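Local coordinates for uncharacterized protein (PDB 6SCE), which is a DNA nuclease of Type III CRISPR defence that is activated by cyclic oligoadenylate, at residues L513-L526 against T540-F554. Sequence-based numbering, arbitrary orientation.
Sequences LAPKGGQARMGGHL and TEVDGVFFHRGALWF
Leu513 straddles two aromatic rings. Leu513 CD1 sits 3.4 Å from Phe546 CD2. Leu513 CD2 lies over one face of the His548 imidazole, 4.1 Å from the ring centroid, a CH-pi contact. Arg549 CG covers the opposite face, while Lys516 O meets the ring edge at His548 CE1 (3.5 Å). His548 CG is anti to the backbone N (chi1 -172°), which swings the ring under the loop at 516-518. There Gly517, at positive phi, is the C-prime residue of the Schellman motif that ends the helix. Phe546 has CG between its N and carbonyl carbon (chi1 63°), which places the ring against Leu513 CD1, with one face on Trp553 CB.

Gln519 with Phe547 and Arg521 with Val545 are antiparallel hydrogen-bonded pairs. The bonding resumes at Gly524 with Val542. Between them the regular pattern breaks, where the partner strand turns a corner at Asp543. Gly523 CA lies only 3.0 Å from Val542 O, a spot with no space for a side chain. A water links Gly523 N to Asp543 O here. Further along, Leu526 CD1 fills the hollow between Val542 CG1 (3.9 Å) and Phe554 CZ (4.0 Å). Arg521 bends away beyond CB. Arg521 NH1 bonds Gln519 OE1 within the guanidinium plane (3.1 Å), and NE salt-bridges Glu426.

Asp543 and Gly544 form a classic beta bulge opposite Val555. The place of Asp543 is consistent with the PD-(D/E)XK nuclease motif; its OD2 accepts a hydrogen bond from Cys557 N. At the turn between strands 541-548 and 551-558, Gly550 O is hydrogen-bonded to an adenine N6 of the bound RNA. Strand 519-528 lies between strands 434-438 and 541-548. Helix 499-513 covers Met522 (selenomethionine) and Phe546; helix 561-579 packs on Phe554 and Thr540.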
loop_
_atom_site.group_PDB
_atom_site.type_symbol
_atom_site.label_atom_id
_atom_site.label_comp_id
_atom_site.label_asym_id
_atom_site.label_seq_id
_atom_site.Cartn_x
_atom_site.Cartn_y
_atom_site.Cartn_z
ATOM N N LEU A 513 6.402 16.593 18.335
ATOM C CA LEU A 513 5.455 16.664 17.210
ATOM C C LEU A 513 4.429 17.806 17.285
ATOM O O LEU A 513 4.145 18.453 16.273
ATOM C CB LEU A 513 4.722 15.331 17.063
ATOM C CG LEU A 513 5.628 14.179 16.606
ATOM C CD1 LEU A 513 4.924 12.841 16.797
ATOM C CD2 LEU A 513 6.081 14.369 15.160
ATOM N N ALA A 514 3.844 18.025 18.457
ATOM C CA ALA A 514 2.797 19.036 18.614
ATOM C C ALA A 514 3.193 20.413 18.038
ATOM O O ALA A 514 2.460 20.969 17.221
ATOM C CB ALA A 514 2.369 19.155 20.075
ATOM N N PRO A 515 4.360 20.955 18.434
ATOM C CA PRO A 515 4.810 22.190 17.785
ATOM C C PRO A 515 4.697 22.158 16.256
ATOM O O PRO A 515 4.365 23.168 15.652
ATOM C CB PRO A 515 6.280 22.285 18.211
ATOM C CG PRO A 515 6.310 21.649 19.563
ATOM C CD PRO A 515 5.214 20.607 19.585
ATOM N N LYS A 516 4.959 20.997 15.653
ATOM C CA LYS A 516 4.981 20.840 14.196
ATOM C C LYS A 516 3.658 20.333 13.581
ATOM O O LYS A 516 3.630 19.974 12.410
ATOM C CB LYS A 516 6.136 19.903 13.812
ATOM C CG LYS A 516 7.508 20.456 14.170
ATOM C CD LYS A 516 8.574 19.382 14.273
ATOM C CE LYS A 516 8.710 18.591 12.988
ATOM N NZ LYS A 516 9.875 17.668 13.032
ATOM N N GLY A 517 2.577 20.314 14.354
ATOM C CA GLY A 517 1.272 19.894 13.851
ATOM C C GLY A 517 1.022 18.384 13.801
ATOM O O GLY A 517 0.023 17.940 13.221
ATOM N N GLY A 518 1.914 17.593 14.401
ATOM C CA GLY A 518 1.755 16.134 14.449
ATOM C C GLY A 518 0.927 15.725 15.661
ATOM O O GLY A 518 0.807 16.477 16.631
ATOM N N GLN A 519 0.357 14.530 15.602
ATOM C CA GLN A 519 -0.472 14.014 16.688
ATOM C C GLN A 519 0.105 12.683 17.193
ATOM O O GLN A 519 0.345 11.774 16.392
ATOM C CB GLN A 519 -1.902 13.818 16.194
ATOM C CG GLN A 519 -2.695 15.107 16.078
ATOM C CD GLN A 519 -3.514 15.402 17.330
ATOM O OE1 GLN A 519 -3.007 15.321 18.458
ATOM N NE2 GLN A 519 -4.800 15.724 17.138
ATOM N N ALA A 520 0.322 12.584 18.507
ATOM C CA ALA A 520 0.802 11.343 19.151
ATOM C C ALA A 520 -0.236 10.772 20.107
ATOM O O ALA A 520 -1.028 11.508 20.700
ATOM C CB ALA A 520 2.116 11.585 19.874
ATOM N N ARG A 521 -0.242 9.446 20.213
ATOM C CA ARG A 521 -1.156 8.718 21.061
ATOM C C ARG A 521 -0.412 7.593 21.753
ATOM O O ARG A 521 0.596 7.073 21.243
ATOM C CB ARG A 521 -2.287 8.075 20.255
ATOM C CG ARG A 521 -3.096 9.020 19.389
ATOM C CD ARG A 521 -4.140 9.784 20.190
ATOM N NE ARG A 521 -4.972 10.583 19.303
ATOM C CZ ARG A 521 -4.714 11.838 18.942
ATOM N NH1 ARG A 521 -3.648 12.488 19.406
ATOM N NH2 ARG A 521 -5.548 12.463 18.119
HETATM N N MSE A 522 -0.956 7.175 22.895
HETATM C CA MSE A 522 -0.426 6.005 23.590
HETATM C C MSE A 522 -0.985 4.777 22.907
HETATM O O MSE A 522 -1.567 4.875 21.819
HETATM C CB MSE A 522 -0.750 6.166 25.081
HETATM C CG MSE A 522 0.156 7.242 25.635
HETATM SE SE MSE A 522 0.210 7.042 27.623
HETATM C CE MSE A 522 1.412 5.506 27.575
ATOM N N GLY A 523 -0.789 3.619 23.528
ATOM C CA GLY A 523 -1.080 2.339 22.938
ATOM C C GLY A 523 -2.510 1.871 22.998
ATOM O O GLY A 523 -3.394 2.529 23.554
ATOM N N GLY A 524 -2.733 0.724 22.387
ATOM C CA GLY A 524 -4.046 0.129 22.398
ATOM C C GLY A 524 -4.198 -0.939 21.340
ATOM O O GLY A 524 -3.226 -1.553 20.898
ATOM N N HIS A 525 -5.444 -1.154 20.939
ATOM C CA HIS A 525 -5.794 -2.256 20.088
ATOM C C HIS A 525 -6.301 -1.720 18.758
ATOM O O HIS A 525 -7.138 -0.826 18.737
ATOM C CB HIS A 525 -6.856 -3.110 20.786
ATOM C CG HIS A 525 -6.303 -3.903 21.929
ATOM N ND1 HIS A 525 -6.138 -3.368 23.189
ATOM C CD2 HIS A 525 -5.809 -5.163 21.985
ATOM C CE1 HIS A 525 -5.601 -4.279 23.983
ATOM N NE2 HIS A 525 -5.394 -5.377 23.278
ATOM N N LEU A 526 -5.774 -2.264 17.672
ATOM C CA LEU A 526 -6.292 -1.967 16.338
ATOM C C LEU A 526 -7.351 -3.015 16.029
ATOM O O LEU A 526 -7.032 -4.151 15.686
ATOM C CB LEU A 526 -5.175 -2.011 15.311
ATOM C CG LEU A 526 -3.960 -1.132 15.630
ATOM C CD1 LEU A 526 -2.818 -1.409 14.663
ATOM C CD2 LEU A 526 -4.349 0.318 15.580
ATOM N N THR A 540 -4.602 -7.000 17.089
ATOM C CA THR A 540 -3.218 -6.486 17.110
ATOM C C THR A 540 -3.087 -5.331 18.102
ATOM O O THR A 540 -3.930 -4.446 18.155
ATOM C CB THR A 540 -2.726 -6.018 15.721
ATOM O OG1 THR A 540 -2.637 -7.130 14.834
ATOM C CG2 THR A 540 -1.346 -5.394 15.811
ATOM N N GLU A 541 -2.009 -5.356 18.882
ATOM C CA GLU A 541 -1.764 -4.375 19.935
ATOM C C GLU A 541 -0.613 -3.509 19.543
ATOM O O GLU A 541 0.345 -3.996 18.953
ATOM C CB GLU A 541 -1.362 -5.070 21.243
ATOM C CG GLU A 541 -2.519 -5.636 22.032
ATOM C CD GLU A 541 -2.059 -6.555 23.150
ATOM O OE1 GLU A 541 -1.054 -6.221 23.814
ATOM O OE2 GLU A 541 -2.702 -7.608 23.353
ATOM N N VAL A 542 -0.679 -2.234 19.902
ATOM C CA VAL A 542 0.465 -1.364 19.715
ATOM C C VAL A 542 0.742 -0.583 20.996
ATOM O O VAL A 542 -0.162 -0.323 21.769
ATOM C CB VAL A 542 0.242 -0.358 18.551
ATOM C CG1 VAL A 542 0.096 -1.100 17.227
ATOM C CG2 VAL A 542 -0.963 0.514 18.832
ATOM N N ASP A 543 1.985 -0.127 21.148
ATOM C CA ASP A 543 2.402 0.671 22.319
ATOM C C ASP A 543 2.274 2.183 22.140
ATOM O O ASP A 543 2.420 2.959 23.096
ATOM C CB ASP A 543 3.842 0.322 22.668
ATOM C CG ASP A 543 3.995 -1.118 23.123
ATOM O OD1 ASP A 543 2.985 -1.716 23.518
ATOM O OD2 ASP A 543 5.125 -1.640 23.049
ATOM N N GLY A 544 2.008 2.606 20.902
ATOM C CA GLY A 544 1.793 3.995 20.610
ATOM C C GLY A 544 1.539 4.173 19.117
ATOM O O GLY A 544 1.790 3.279 18.313
ATOM N N VAL A 545 1.006 5.328 18.760
ATOM C CA VAL A 545 0.816 5.656 17.358
ATOM C C VAL A 545 0.903 7.172 17.204
ATOM O O VAL A 545 0.472 7.937 18.071
ATOM C CB VAL A 545 -0.495 5.048 16.796
ATOM C CG1 VAL A 545 -1.726 5.589 17.514
ATOM C CG2 VAL A 545 -0.618 5.248 15.290
ATOM N N PHE A 546 1.520 7.597 16.107
ATOM C CA PHE A 546 1.518 9.011 15.775
ATOM C C PHE A 546 1.368 9.209 14.268
ATOM O O PHE A 546 1.701 8.312 13.462
ATOM C CB PHE A 546 2.712 9.796 16.391
ATOM C CG PHE A 546 4.075 9.370 15.927
ATOM C CD1 PHE A 546 4.753 8.346 16.571
ATOM C CD2 PHE A 546 4.728 10.067 14.919
ATOM C CE1 PHE A 546 6.030 7.979 16.167
ATOM C CE2 PHE A 546 6.007 9.719 14.514
ATOM C CZ PHE A 546 6.657 8.665 15.129
ATOM N N PHE A 547 0.839 10.377 13.910
ATOM C CA PHE A 547 0.624 10.748 12.513
ATOM C C PHE A 547 1.346 12.069 12.264
ATOM O O PHE A 547 1.199 13.007 13.041
ATOM C CB PHE A 547 -0.875 10.851 12.225
ATOM C CG PHE A 547 -1.191 11.182 10.800
ATOM C CD1 PHE A 547 -0.856 10.310 9.785
ATOM C CD2 PHE A 547 -1.802 12.391 10.472
ATOM C CE1 PHE A 547 -1.114 10.622 8.462
ATOM C CE2 PHE A 547 -2.081 12.700 9.152
ATOM C CZ PHE A 547 -1.735 11.814 8.147
ATOM N N HIS A 548 2.178 12.121 11.226
ATOM C CA HIS A 548 2.857 13.365 10.907
ATOM C C HIS A 548 3.001 13.501 9.404
ATOM O O HIS A 548 3.700 12.721 8.781
ATOM C CB HIS A 548 4.230 13.415 11.575
ATOM C CG HIS A 548 4.906 14.744 11.451
ATOM N ND1 HIS A 548 4.278 15.924 11.782
ATOM C CD2 HIS A 548 6.153 15.079 11.036
ATOM C CE1 HIS A 548 5.105 16.934 11.556
ATOM N NE2 HIS A 548 6.248 16.448 11.106
ATOM N N ARG A 549 2.300 14.473 8.836
ATOM C CA ARG A 549 2.482 14.869 7.431
ATOM C C ARG A 549 2.311 13.781 6.361
ATOM O O ARG A 549 3.043 13.770 5.390
ATOM C CB ARG A 549 3.847 15.534 7.279
ATOM C CG ARG A 549 3.934 16.795 8.142
ATOM C CD ARG A 549 5.158 17.624 7.841
ATOM N NE ARG A 549 5.261 18.035 6.435
ATOM C CZ ARG A 549 4.612 19.052 5.864
ATOM N NH1 ARG A 549 3.743 19.803 6.536
ATOM N NH2 ARG A 549 4.832 19.314 4.584
ATOM N N GLY A 550 1.344 12.883 6.514
ATOM C CA GLY A 550 1.098 11.837 5.480
ATOM C C GLY A 550 1.822 10.508 5.679
ATOM O O GLY A 550 1.910 9.641 4.734
ATOM N N ALA A 551 2.363 10.342 6.890
ATOM C CA ALA A 551 2.904 9.050 7.309
ATOM C C ALA A 551 2.379 8.706 8.697
ATOM O O ALA A 551 2.452 9.509 9.632
ATOM C CB ALA A 551 4.415 9.051 7.283
ATOM N N LEU A 552 1.789 7.521 8.801
ATOM C CA LEU A 552 1.393 6.958 10.088
ATOM C C LEU A 552 2.565 6.171 10.663
ATOM O O LEU A 552 3.306 5.504 9.927
ATOM C CB LEU A 552 0.202 6.014 9.919
ATOM C CG LEU A 552 -0.518 5.632 11.211
ATOM C CD1 LEU A 552 -1.095 6.823 11.922
ATOM C CD2 LEU A 552 -1.642 4.673 10.843
ATOM N N TRP A 553 2.728 6.247 11.982
ATOM C CA TRP A 553 3.793 5.529 12.689
ATOM C C TRP A 553 3.171 4.727 13.817
ATOM O O TRP A 553 2.338 5.250 14.554
ATOM C CB TRP A 553 4.787 6.498 13.342
ATOM C CG TRP A 553 5.648 7.300 12.412
ATOM C CD1 TRP A 553 5.257 8.336 11.621
ATOM C CD2 TRP A 553 7.059 7.179 12.247
ATOM N NE1 TRP A 553 6.338 8.836 10.922
ATOM C CE2 TRP A 553 7.456 8.156 11.304
ATOM C CE3 TRP A 553 8.031 6.334 12.800
ATOM C CZ2 TRP A 553 8.781 8.307 10.899
ATOM C CZ3 TRP A 553 9.329 6.466 12.381
ATOM C CH2 TRP A 553 9.699 7.446 11.430
ATOM N N PHE A 554 3.579 3.466 13.928
ATOM C CA PHE A 554 3.270 2.637 15.076
ATOM C C PHE A 554 4.518 2.551 15.939
ATOM O O PHE A 554 5.635 2.472 15.423
ATOM C CB PHE A 554 2.863 1.235 14.635
ATOM C CG PHE A 554 1.593 1.197 13.843
ATOM C CD1 PHE A 554 0.480 1.918 14.253
ATOM C CD2 PHE A 554 1.504 0.430 12.692
ATOM C CE1 PHE A 554 -0.692 1.885 13.518
ATOM C CE2 PHE A 554 0.332 0.388 11.960
ATOM C CZ PHE A 554 -0.765 1.099 12.373
HETATM O O HOH W 1 0.848 2.680 25.556
HETATM O O HOH W 2 -5.512 -6.432 14.195
#